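Local coordinates for phage tail sheath protein (Desulfitobacterium hafniense, PDB 3HXL) that probably serves as the building block of a contractile phage-type tail sheath, the tube of subunits that surrounds the inner tail tube, at residues P239-V253 against I304-A316. Residues are numbered along the deposited sequence; the frame is centred on the assembly and turned at random.
Sequences PAADYEGVISVKNGV and IAALQAGEFLFTA
Phe314 and Phe312 fill the apolar centre together with Val253, Val249 and Ile247. Val253 lays CG1 over one face of the Phe314 ring, 4.0 Å from its centroid and 22° off the normal, a CH-pi contact, while Val249 CG1 approaches Phe314 CE2 obliquely at 4.0 Å. With CG anti to the backbone N (chi1 -173°), the Phe312 ring lies beside Ile247, and Ile247 CG2 is 3.7 Å from Phe312 CD2; CZ of Phe314 meets the same ring at its edge. Val270 of helix 263-276 touches Val249 and both phenylalanines, so the cluster packs against that helix.

The backbones join at a single bridge, Val249 with Phe312. Phe312 N donates to Ser248 O, and Lys250 N to Phe312 O. Beyond this bridge strand 246-255 is broken, and Asn251 takes up the pairing with its side chain: OD1 accepts from Phe314 N at 2.9 Å, in the carbonyl plane and almost straight (176°), and ND2 donates to Phe314 O at 3.0 Å. ND2 also bonds Pro296 O.

At the polar edge the Lys250 chain runs extended past Ala306 CB until a bend at chi4 brings NZ to the syn side of Glu311 OE1, 2.9 Å away. The other oxygen, OE2, accepts from a water that also contacts Ser248 OG, itself bonded to Tyr238 N. A second water links Ser248 N to Gly310 O, just beyond helix 300-308, where a Schellman motif ends the helix. Thus segment 304-316 is tied to an edge of the strand within the subtilisin-like domain by apolar packing, one short bridge, and side-chain and water bonds, and the carboxylate, shared between ammonium and water, is probably ionised.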
# COMPACT_ATOMS: atom_id res chain seq x y z
N PRO A 239 -1.40 -17.93 -9.43
CA PRO A 239 -2.81 -18.12 -9.77
C PRO A 239 -3.46 -19.22 -8.93
O PRO A 239 -4.68 -19.32 -8.85
CB PRO A 239 -2.76 -18.46 -11.25
CG PRO A 239 -1.45 -19.15 -11.39
CD PRO A 239 -0.54 -18.29 -10.56
N ALA A 240 -2.62 -20.04 -8.29
CA ALA A 240 -3.13 -21.13 -7.46
C ALA A 240 -4.01 -20.63 -6.31
O ALA A 240 -4.76 -21.40 -5.71
CB ALA A 240 -1.96 -21.96 -6.90
N ALA A 241 -3.91 -19.34 -6.00
CA ALA A 241 -4.70 -18.74 -4.93
C ALA A 241 -6.20 -18.95 -5.19
O ALA A 241 -6.98 -19.14 -4.25
CB ALA A 241 -4.39 -17.24 -4.81
N ASP A 242 -6.60 -18.88 -6.46
CA ASP A 242 -7.99 -19.07 -6.89
C ASP A 242 -8.97 -18.40 -5.91
O ASP A 242 -9.92 -19.02 -5.43
CB ASP A 242 -8.27 -20.58 -7.01
CG ASP A 242 -9.66 -20.90 -7.53
OD1 ASP A 242 -10.26 -20.05 -8.23
OD2 ASP A 242 -10.15 -22.02 -7.27
N TYR A 243 -8.72 -17.12 -5.65
CA TYR A 243 -9.53 -16.35 -4.72
C TYR A 243 -9.63 -14.90 -5.19
O TYR A 243 -8.64 -14.31 -5.63
CB TYR A 243 -8.88 -16.43 -3.34
CG TYR A 243 -9.62 -15.67 -2.26
CD1 TYR A 243 -10.96 -15.94 -1.99
CD2 TYR A 243 -8.98 -14.68 -1.52
CE1 TYR A 243 -11.66 -15.24 -1.01
CE2 TYR A 243 -9.66 -13.97 -0.53
CZ TYR A 243 -11.00 -14.26 -0.29
OH TYR A 243 -11.70 -13.56 0.66
N GLU A 244 -10.83 -14.32 -5.09
CA GLU A 244 -11.07 -12.94 -5.53
C GLU A 244 -10.30 -11.90 -4.72
O GLU A 244 -10.17 -10.74 -5.13
CB GLU A 244 -12.57 -12.59 -5.47
CG GLU A 244 -13.17 -12.59 -4.07
CD GLU A 244 -13.76 -13.94 -3.68
OE1 GLU A 244 -13.40 -14.95 -4.32
OE2 GLU A 244 -14.58 -13.99 -2.75
N GLY A 245 -9.77 -12.31 -3.58
CA GLY A 245 -9.01 -11.39 -2.76
C GLY A 245 -7.55 -11.33 -3.17
O GLY A 245 -6.77 -10.56 -2.60
N VAL A 246 -7.17 -12.12 -4.17
CA VAL A 246 -5.78 -12.15 -4.62
C VAL A 246 -5.59 -11.90 -6.11
O VAL A 246 -6.22 -12.55 -6.94
CB VAL A 246 -5.11 -13.51 -4.29
CG1 VAL A 246 -3.69 -13.54 -4.82
CG2 VAL A 246 -5.13 -13.76 -2.80
N ILE A 247 -4.72 -10.95 -6.44
CA ILE A 247 -4.42 -10.66 -7.84
C ILE A 247 -3.03 -11.22 -8.10
O ILE A 247 -2.12 -11.01 -7.30
CB ILE A 247 -4.42 -9.13 -8.12
CG1 ILE A 247 -5.84 -8.57 -7.93
CG2 ILE A 247 -3.92 -8.86 -9.53
CD1 ILE A 247 -5.90 -7.04 -7.84
N SER A 248 -2.88 -11.94 -9.21
CA SER A 248 -1.58 -12.54 -9.55
C SER A 248 -0.98 -11.97 -10.84
O SER A 248 -1.47 -12.24 -11.94
CB SER A 248 -1.74 -14.06 -9.70
OG SER A 248 -0.50 -14.68 -10.00
N VAL A 249 0.09 -11.19 -10.69
CA VAL A 249 0.78 -10.58 -11.83
C VAL A 249 1.71 -11.62 -12.45
O VAL A 249 2.59 -12.16 -11.77
CB VAL A 249 1.61 -9.36 -11.37
CG1 VAL A 249 2.24 -8.68 -12.58
CG2 VAL A 249 0.72 -8.40 -10.60
N LYS A 250 1.53 -11.88 -13.74
CA LYS A 250 2.33 -12.88 -14.46
C LYS A 250 3.66 -12.38 -15.01
O LYS A 250 4.70 -13.03 -14.85
CB LYS A 250 1.51 -13.49 -15.61
CG LYS A 250 2.15 -14.71 -16.28
CD LYS A 250 1.28 -15.23 -17.42
CE LYS A 250 1.84 -16.53 -18.01
NZ LYS A 250 1.85 -17.65 -17.02
N ASN A 251 3.62 -11.23 -15.68
CA ASN A 251 4.83 -10.67 -16.26
C ASN A 251 5.15 -9.26 -15.79
O ASN A 251 4.42 -8.67 -14.99
CB ASN A 251 4.76 -10.72 -17.81
CG ASN A 251 3.62 -9.90 -18.39
OD1 ASN A 251 2.69 -9.52 -17.69
ND2 ASN A 251 3.67 -9.65 -19.69
N GLY A 252 6.28 -8.74 -16.27
CA GLY A 252 6.70 -7.41 -15.89
C GLY A 252 6.67 -6.49 -17.09
O GLY A 252 6.05 -6.79 -18.11
N VAL A 253 7.35 -5.36 -16.97
CA VAL A 253 7.36 -4.39 -18.04
C VAL A 253 8.73 -3.78 -18.26
O VAL A 253 9.66 -3.99 -17.47
CB VAL A 253 6.36 -3.26 -17.75
CG1 VAL A 253 4.95 -3.82 -17.64
CG2 VAL A 253 6.75 -2.56 -16.44
N ILE A 304 -4.58 -16.16 -23.74
CA ILE A 304 -5.87 -16.77 -23.46
C ILE A 304 -5.75 -17.80 -22.34
O ILE A 304 -6.58 -17.83 -21.43
CB ILE A 304 -6.44 -17.45 -24.73
CG1 ILE A 304 -6.78 -16.37 -25.75
CG2 ILE A 304 -7.66 -18.30 -24.38
CD1 ILE A 304 -7.26 -16.89 -27.09
N ALA A 305 -4.72 -18.62 -22.39
CA ALA A 305 -4.51 -19.63 -21.37
C ALA A 305 -4.27 -18.96 -20.02
O ALA A 305 -4.77 -19.42 -18.99
CB ALA A 305 -3.31 -20.50 -21.73
N ALA A 306 -3.50 -17.87 -20.03
CA ALA A 306 -3.18 -17.14 -18.81
C ALA A 306 -4.42 -16.50 -18.19
O ALA A 306 -4.60 -16.53 -16.97
CB ALA A 306 -2.13 -16.08 -19.11
N LEU A 307 -5.26 -15.91 -19.03
CA LEU A 307 -6.49 -15.28 -18.55
C LEU A 307 -7.38 -16.37 -17.96
O LEU A 307 -7.95 -16.22 -16.87
CB LEU A 307 -7.22 -14.58 -19.70
CG LEU A 307 -6.53 -13.35 -20.30
CD1 LEU A 307 -7.33 -12.85 -21.50
CD2 LEU A 307 -6.42 -12.24 -19.24
N GLN A 308 -7.51 -17.47 -18.69
CA GLN A 308 -8.33 -18.58 -18.24
C GLN A 308 -7.81 -19.10 -16.90
O GLN A 308 -8.57 -19.65 -16.10
CB GLN A 308 -8.30 -19.71 -19.28
CG GLN A 308 -9.18 -20.89 -18.92
CD GLN A 308 -9.11 -21.98 -19.97
OE1 GLN A 308 -9.38 -21.73 -21.14
NE2 GLN A 308 -8.76 -23.18 -19.54
N ALA A 309 -6.52 -18.91 -16.66
CA ALA A 309 -5.89 -19.36 -15.42
C ALA A 309 -6.03 -18.33 -14.29
O ALA A 309 -5.63 -18.59 -13.16
CB ALA A 309 -4.42 -19.68 -15.67
N GLY A 310 -6.60 -17.17 -14.61
CA GLY A 310 -6.80 -16.13 -13.60
C GLY A 310 -5.61 -15.23 -13.38
O GLY A 310 -5.42 -14.69 -12.30
N GLU A 311 -4.81 -15.04 -14.43
CA GLU A 311 -3.62 -14.22 -14.34
C GLU A 311 -3.76 -12.78 -14.83
O GLU A 311 -4.39 -12.51 -15.86
CB GLU A 311 -2.48 -14.91 -15.09
CG GLU A 311 -2.24 -16.32 -14.59
CD GLU A 311 -0.91 -16.87 -15.03
OE1 GLU A 311 -0.85 -17.51 -16.10
OE2 GLU A 311 0.08 -16.64 -14.30
N PHE A 312 -3.16 -11.87 -14.07
CA PHE A 312 -3.14 -10.44 -14.38
C PHE A 312 -1.83 -10.27 -15.17
O PHE A 312 -0.75 -10.52 -14.65
CB PHE A 312 -3.11 -9.64 -13.06
CG PHE A 312 -3.25 -8.14 -13.24
CD1 PHE A 312 -2.20 -7.39 -13.77
CD2 PHE A 312 -4.43 -7.49 -12.88
CE1 PHE A 312 -2.33 -6.01 -13.94
CE2 PHE A 312 -4.57 -6.11 -13.05
CZ PHE A 312 -3.52 -5.37 -13.58
N LEU A 313 -1.94 -9.86 -16.43
CA LEU A 313 -0.76 -9.71 -17.27
C LEU A 313 -0.80 -8.49 -18.18
O LEU A 313 -1.87 -7.97 -18.50
CB LEU A 313 -0.59 -10.97 -18.13
CG LEU A 313 -1.74 -11.20 -19.12
CD1 LEU A 313 -1.34 -10.74 -20.52
CD2 LEU A 313 -2.10 -12.68 -19.14
N PHE A 314 0.39 -8.06 -18.61
CA PHE A 314 0.53 -6.91 -19.49
C PHE A 314 0.78 -7.37 -20.91
O PHE A 314 1.42 -8.40 -21.14
CB PHE A 314 1.71 -6.05 -19.03
CG PHE A 314 1.57 -5.52 -17.64
CD1 PHE A 314 0.77 -4.41 -17.38
CD2 PHE A 314 2.21 -6.16 -16.58
CE1 PHE A 314 0.60 -3.95 -16.08
CE2 PHE A 314 2.04 -5.71 -15.27
CZ PHE A 314 1.24 -4.60 -15.02
N THR A 315 0.27 -6.61 -21.87
CA THR A 315 0.45 -6.91 -23.28
C THR A 315 0.96 -5.64 -23.96
O THR A 315 0.45 -4.55 -23.70
CB THR A 315 -0.89 -7.35 -23.93
OG1 THR A 315 -1.37 -8.54 -23.29
CG2 THR A 315 -0.70 -7.62 -25.42
N ALA A 316 1.98 -5.79 -24.80
CA ALA A 316 2.56 -4.64 -25.49
C ALA A 316 1.68 -4.20 -26.65
O ALA A 316 1.15 -5.03 -27.39
CB ALA A 316 3.96 -4.99 -26.00
O HOH W 1 -5.05 -11.95 -11.08
O HOH W 2 0.00 -14.63 -12.48